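Local coordinates for glycoside hydrolase family 88 protein (Bacteroides vulgatus, PDB 4Q88) that is not characterised in detail but is a family 88 glycoside hydrolase that probably cleaves sugar substrates, at residues 49-54 / 350-355; 208-213 / 269-274. All coordinates share one frame; numbering follows the deposited sequence.

Interaction 1: residues 49-54 / 350-355; sequences MEVCAL and AACERV
Two near-parallel helices of the alpha/alpha-barrel expected of a family 88 hydrolase pack here, with Leu-54, Val-51 and Glu-50 of helix 39-55 against Cys-352 and Val-355 of helix 341-358. The short segments run 21° apart, and their axes approach to 9.6 Å. Cys-352 fills the middle. Its SG lies beside its own backbone N (chi1 -71°) and reaches Val-51 CG2 at 3.7 Å. Glu-50 CG packs on Cys-352 CB from the same helix as Val-51. Both methyls of Leu-54 touch the other helix. CD2 sits by Cys-352 SG at 3.9 Å and also by Val-355, and CD1 meets Val-355 CG1, also at 3.9 Å. An alanine in place of Leu-54 would probably open a gap beside Cys-352 SG and leave Val-355 without its apolar neighbour on helix 39-55. Ile-20 of helix 13-30 also touches Leu-54. The polar end of the contact is a pair of glutamates. Glu-353 OE1 is held by Asn-287, while its OE2 faces Glu-50 OE2 across 4.2 Å. Two waters lie between these oxygens. One of them donates to Glu-50 OE2 at 2.7 Å and to Glu-353 OE2 at 2.9 Å.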
loop_
_atom_site.group_PDB
_atom_site.type_symbol
_atom_site.label_atom_id
_atom_site.label_comp_id
_atom_site.label_asym_id
_atom_site.label_seq_id
_atom_site.Cartn_x
_atom_site.Cartn_y
_atom_site.Cartn_z
HETATM N N MSE A 49 3.769 -2.927 11.427
HETATM C CA MSE A 49 3.638 -1.737 12.260
HETATM C C MSE A 49 2.160 -1.446 12.581
HETATM O O MSE A 49 1.803 -0.921 13.682
HETATM C CB MSE A 49 4.358 -0.564 11.527
HETATM C CG MSE A 49 5.887 -0.648 11.379
HETATM SE SE MSE A 49 6.685 -1.024 13.143
HETATM C CE MSE A 49 6.047 0.437 14.238
ATOM N N GLU A 50 1.285 -1.738 11.630
ATOM C CA GLU A 50 -0.170 -1.649 11.875
ATOM C C GLU A 50 -0.604 -2.598 13.007
ATOM O O GLU A 50 -1.335 -2.185 13.934
ATOM C CB GLU A 50 -0.952 -1.940 10.616
ATOM C CG GLU A 50 -2.377 -1.427 10.663
ATOM C CD GLU A 50 -2.460 0.093 10.559
ATOM O OE1 GLU A 50 -1.548 0.742 9.993
ATOM O OE2 GLU A 50 -3.460 0.679 11.052
ATOM N N VAL A 51 -0.124 -3.827 12.968
ATOM C CA VAL A 51 -0.381 -4.805 14.071
ATOM C C VAL A 51 0.159 -4.305 15.407
ATOM O O VAL A 51 -0.521 -4.411 16.432
ATOM C CB VAL A 51 0.176 -6.199 13.766
ATOM C CG1 VAL A 51 -0.199 -7.188 14.864
ATOM C CG2 VAL A 51 -0.385 -6.687 12.454
ATOM N N CYS A 52 1.352 -3.719 15.384
ATOM C CA CYS A 52 1.911 -3.145 16.621
ATOM C C CYS A 52 1.071 -2.011 17.146
ATOM O O CYS A 52 0.864 -1.873 18.388
ATOM C CB CYS A 52 3.325 -2.667 16.447
ATOM S SG CYS A 52 4.486 -3.988 16.143
ATOM N N ALA A 53 0.551 -1.169 16.266
ATOM C CA ALA A 53 -0.358 -0.119 16.720
ATOM C C ALA A 53 -1.624 -0.666 17.375
ATOM O O ALA A 53 -2.190 -0.071 18.289
ATOM C CB ALA A 53 -0.740 0.804 15.549
ATOM N N LEU A 54 -2.149 -1.758 16.828
ATOM C CA LEU A 54 -3.409 -2.329 17.290
ATOM C C LEU A 54 -3.194 -3.107 18.573
ATOM O O LEU A 54 -4.096 -3.154 19.401
ATOM C CB LEU A 54 -3.981 -3.302 16.269
ATOM C CG LEU A 54 -5.324 -3.916 16.565
ATOM C CD1 LEU A 54 -6.435 -2.889 16.431
ATOM C CD2 LEU A 54 -5.546 -5.086 15.613
ATOM N N ALA A 350 -5.894 -4.810 6.392
ATOM C CA ALA A 350 -7.353 -5.005 6.337
ATOM C C ALA A 350 -7.861 -5.595 7.659
ATOM O O ALA A 350 -8.861 -5.129 8.208
ATOM C CB ALA A 350 -7.738 -5.943 5.185
ATOM N N ALA A 351 -7.156 -6.609 8.146
ATOM C CA ALA A 351 -7.560 -7.318 9.367
ATOM C C ALA A 351 -7.523 -6.364 10.579
ATOM O O ALA A 351 -8.486 -6.340 11.378
ATOM C CB ALA A 351 -6.684 -8.541 9.623
ATOM N N CYS A 352 -6.459 -5.564 10.688
ATOM C CA CYS A 352 -6.355 -4.602 11.819
ATOM C C CYS A 352 -7.510 -3.600 11.779
ATOM O O CYS A 352 -8.167 -3.301 12.812
ATOM C CB CYS A 352 -5.041 -3.865 11.810
ATOM S SG CYS A 352 -3.639 -4.881 12.242
ATOM N N GLU A 353 -7.761 -3.048 10.600
ATOM C CA GLU A 353 -8.851 -2.094 10.468
ATOM C C GLU A 353 -10.232 -2.724 10.706
ATOM O O GLU A 353 -11.150 -2.027 11.150
ATOM C CB GLU A 353 -8.776 -1.362 9.110
ATOM C CG GLU A 353 -9.383 0.045 9.118
ATOM C CD GLU A 353 -8.766 1.078 10.074
ATOM O OE1 GLU A 353 -9.533 1.912 10.557
ATOM O OE2 GLU A 353 -7.540 1.112 10.324
ATOM N N ARG A 354 -10.379 -4.009 10.402
ATOM C CA ARG A 354 -11.594 -4.728 10.703
ATOM C C ARG A 354 -11.859 -4.797 12.223
ATOM O O ARG A 354 -12.996 -4.629 12.656
ATOM C CB ARG A 354 -11.548 -6.123 10.152
ATOM C CG ARG A 354 -12.819 -6.944 10.352
ATOM C CD ARG A 354 -14.007 -6.351 9.601
ATOM N NE ARG A 354 -15.151 -7.242 9.735
ATOM C CZ ARG A 354 -16.356 -7.067 9.221
ATOM N NH1 ARG A 354 -16.680 -6.027 8.468
ATOM N NH2 ARG A 354 -17.251 -7.993 9.465
ATOM N N VAL A 355 -10.806 -5.027 12.998
ATOM C CA VAL A 355 -10.925 -4.983 14.474
ATOM C C VAL A 355 -11.442 -3.608 14.889
ATOM O O VAL A 355 -12.391 -3.509 15.697
ATOM C CB VAL A 355 -9.582 -5.292 15.174
ATOM C CG1 VAL A 355 -9.717 -5.071 16.690
ATOM C CG2 VAL A 355 -9.153 -6.690 14.878
HETATM O O HOH W 1 -5.905 -0.417 12.047
HETATM O O HOH W 2 -5.048 2.530 9.877
#

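Interaction 2: residues 208-213 / 269-274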
loop_
_atom_site.group_PDB
_atom_site.type_symbol
_atom_site.label_atom_id
_atom_site.label_comp_id
_atom_site.label_asym_id
_atom_site.label_seq_id
_atom_site.Cartn_x
_atom_site.Cartn_y
_atom_site.Cartn_z
ATOM N N TRP A 208 -5.536 -1.924 -13.388
ATOM C CA TRP A 208 -4.983 -3.003 -12.584
ATOM C C TRP A 208 -5.424 -2.906 -11.151
ATOM O O TRP A 208 -5.158 -1.886 -10.495
ATOM C CB TRP A 208 -3.466 -2.987 -12.674
ATOM C CG TRP A 208 -2.753 -4.075 -11.979
ATOM C CD1 TRP A 208 -3.084 -5.392 -11.963
ATOM C CD2 TRP A 208 -1.513 -3.964 -11.279
ATOM N NE1 TRP A 208 -2.138 -6.110 -11.236
ATOM C CE2 TRP A 208 -1.172 -5.243 -10.816
ATOM C CE3 TRP A 208 -0.677 -2.876 -10.951
ATOM C CZ2 TRP A 208 0.017 -5.500 -10.103
ATOM C CZ3 TRP A 208 0.486 -3.134 -10.173
ATOM C CH2 TRP A 208 0.794 -4.432 -9.750
ATOM N N SER A 209 -5.971 -3.992 -10.605
ATOM C CA SER A 209 -6.476 -4.018 -9.222
ATOM C C SER A 209 -5.437 -3.716 -8.168
ATOM O O SER A 209 -5.655 -2.791 -7.349
ATOM C CB SER A 209 -7.091 -5.405 -8.873
ATOM O OG SER A 209 -7.571 -5.455 -7.532
ATOM N N ARG A 210 -4.318 -4.437 -8.122
ATOM C CA ARG A 210 -3.340 -4.155 -7.041
ATOM C C ARG A 210 -2.853 -2.699 -7.199
ATOM O O ARG A 210 -2.673 -1.996 -6.196
ATOM C CB ARG A 210 -2.177 -5.166 -7.049
ATOM C CG ARG A 210 -1.086 -4.686 -6.188
ATOM C CD ARG A 210 -0.161 -5.780 -5.708
ATOM N NE ARG A 210 0.715 -6.339 -6.723
ATOM C CZ ARG A 210 0.788 -7.632 -7.034
ATOM N NH1 ARG A 210 1.710 -8.045 -7.927
ATOM N NH2 ARG A 210 -0.018 -8.516 -6.483
ATOM N N GLY A 211 -2.718 -2.199 -8.425
ATOM C CA GLY A 211 -2.296 -0.791 -8.672
ATOM C C GLY A 211 -3.245 0.208 -7.992
ATOM O O GLY A 211 -2.831 1.133 -7.258
ATOM N N ASP A 212 -4.525 0.077 -8.273
ATOM C CA ASP A 212 -5.521 0.908 -7.652
ATOM C C ASP A 212 -5.669 0.650 -6.168
ATOM O O ASP A 212 -5.942 1.628 -5.396
ATOM C CB ASP A 212 -6.852 0.877 -8.374
ATOM C CG ASP A 212 -6.828 1.707 -9.615
ATOM O OD1 ASP A 212 -6.952 2.918 -9.465
ATOM O OD2 ASP A 212 -6.520 1.166 -10.731
ATOM N N GLY A 213 -5.420 -0.574 -5.732
ATOM C CA GLY A 213 -5.329 -0.856 -4.279
ATOM C C GLY A 213 -4.241 -0.040 -3.610
ATOM O O GLY A 213 -4.457 0.561 -2.551
ATOM N N GLY A 269 -11.128 -14.575 -11.847
ATOM C CA GLY A 269 -11.124 -15.305 -10.575
ATOM C C GLY A 269 -10.554 -14.472 -9.458
ATOM O O GLY A 269 -10.117 -13.338 -9.659
ATOM N N PRO A 270 -10.537 -15.043 -8.280
ATOM C CA PRO A 270 -10.025 -14.340 -7.104
ATOM C C PRO A 270 -8.616 -13.804 -7.247
ATOM O O PRO A 270 -7.727 -14.456 -7.851
ATOM C CB PRO A 270 -10.004 -15.407 -6.025
ATOM C CG PRO A 270 -10.683 -16.596 -6.541
ATOM C CD PRO A 270 -10.970 -16.433 -7.993
ATOM N N GLU A 271 -8.399 -12.634 -6.632
ATOM C CA GLU A 271 -7.076 -12.092 -6.389
ATOM C C GLU A 271 -7.146 -11.353 -5.033
ATOM O O GLU A 271 -8.108 -10.644 -4.759
ATOM C CB GLU A 271 -6.582 -11.177 -7.525
ATOM C CG GLU A 271 -5.057 -10.997 -7.518
ATOM C CD GLU A 271 -4.549 -10.002 -6.458
ATOM O OE1 GLU A 271 -5.204 -8.955 -6.318
ATOM O OE2 GLU A 271 -3.487 -10.275 -5.802
ATOM N N THR A 272 -6.158 -11.597 -4.189
ATOM C CA THR A 272 -6.206 -11.146 -2.793
ATOM C C THR A 272 -5.587 -9.771 -2.522
ATOM O O THR A 272 -6.043 -9.072 -1.605
ATOM C CB THR A 272 -5.559 -12.200 -1.907
ATOM O OG1 THR A 272 -6.389 -13.372 -1.949
ATOM C CG2 THR A 272 -5.378 -11.720 -0.449
ATOM N N SER A 273 -4.480 -9.452 -3.173
ATOM C CA SER A 273 -3.719 -8.277 -2.746
ATOM C C SER A 273 -4.464 -6.998 -3.046
ATOM O O SER A 273 -4.580 -6.139 -2.170
ATOM C CB SER A 273 -2.312 -8.252 -3.326
ATOM O OG SER A 273 -2.311 -8.241 -4.753
ATOM N N GLY A 274 -5.040 -6.870 -4.237
ATOM C CA GLY A 274 -5.900 -5.715 -4.502
ATOM C C GLY A 274 -7.083 -5.637 -3.550
ATOM O O GLY A 274 -7.305 -4.632 -2.843
HETATM O O HOH W 3 -7.726 -7.841 -6.369
HETATM O O HOH W 4 -4.223 -7.428 -8.723
#
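Arg-210 reaches Ser-273 through the end of its side chain. NH2 donates to Ser-273 OG at 2.9 Å, with an N-H...O angle of 159°. The hydroxyl oxygen lies almost in the guanidinium plane, at its edge. The arginine chain runs extended as far as CD, which lies 3.4 Å from the same OG. The bend at chi3 (72°) then turns the guanidinium so that NH2 meets OG. Ser-273 OG stands between its backbone N and carbonyl carbon (chi1 60°). From there it donates to Glu-271 OE2 at 2.6 Å, so the hydroxyl links arginine to glutamate. A long salt bridge of 3.9 Å also joins Arg-210 NH2 to Glu-271 OE2. Glu-271 is the N-cap of helix 272-287. Its chain bends at chi2, and the carboxylate turns back over the first turn. OE1 takes the N-H of Gly-274 with its syn lone pair. OE2 takes the N-H of Ser-273 from above the carboxylate plane, and Gln-322 N gives OE2 a further bond. The backbone oxygens of Gln-322 and Pro-323 accept from NH2 and NH1 of Arg-210. The two helix starts meet closely at Gly-274, where Arg-210 CA and Gly-274 CA are 3.9 Å apart. A CB on Gly-274 would clash with Ser-209 OG. That hydroxyl, anti to its backbone N, lies 3.5 Å from Gly-274 CA. A water bonded to Ser-209 OG lies 2.8 Å from Glu-271 OE1 and can donate to it.

Overall arrangement
Both interactions lie within the one family 88 range of this single, mostly helical chain. Their centres are 20 Å apart, and their nearest atoms are about 8 Å apart without touching. Along the chain, 208-213 and 269-274 fall between 49-54 and 350-355, so interaction 2 is nested inside the loop closed by interaction 1. Interaction 1 brings the second helix, 39-55, against the last, 341-358. The N-terminal and C-terminal parts of the chain thus lie side by side, as expected where an alpha/alpha-barrel closes. Interaction 2 joins the starts of helices 209-225 and 272-287. Helix 272-287 connects the two regions: it begins in interaction 2, and further along Tyr-280, Leu-283 and Trp-284 touch Glu-353 of interaction 1.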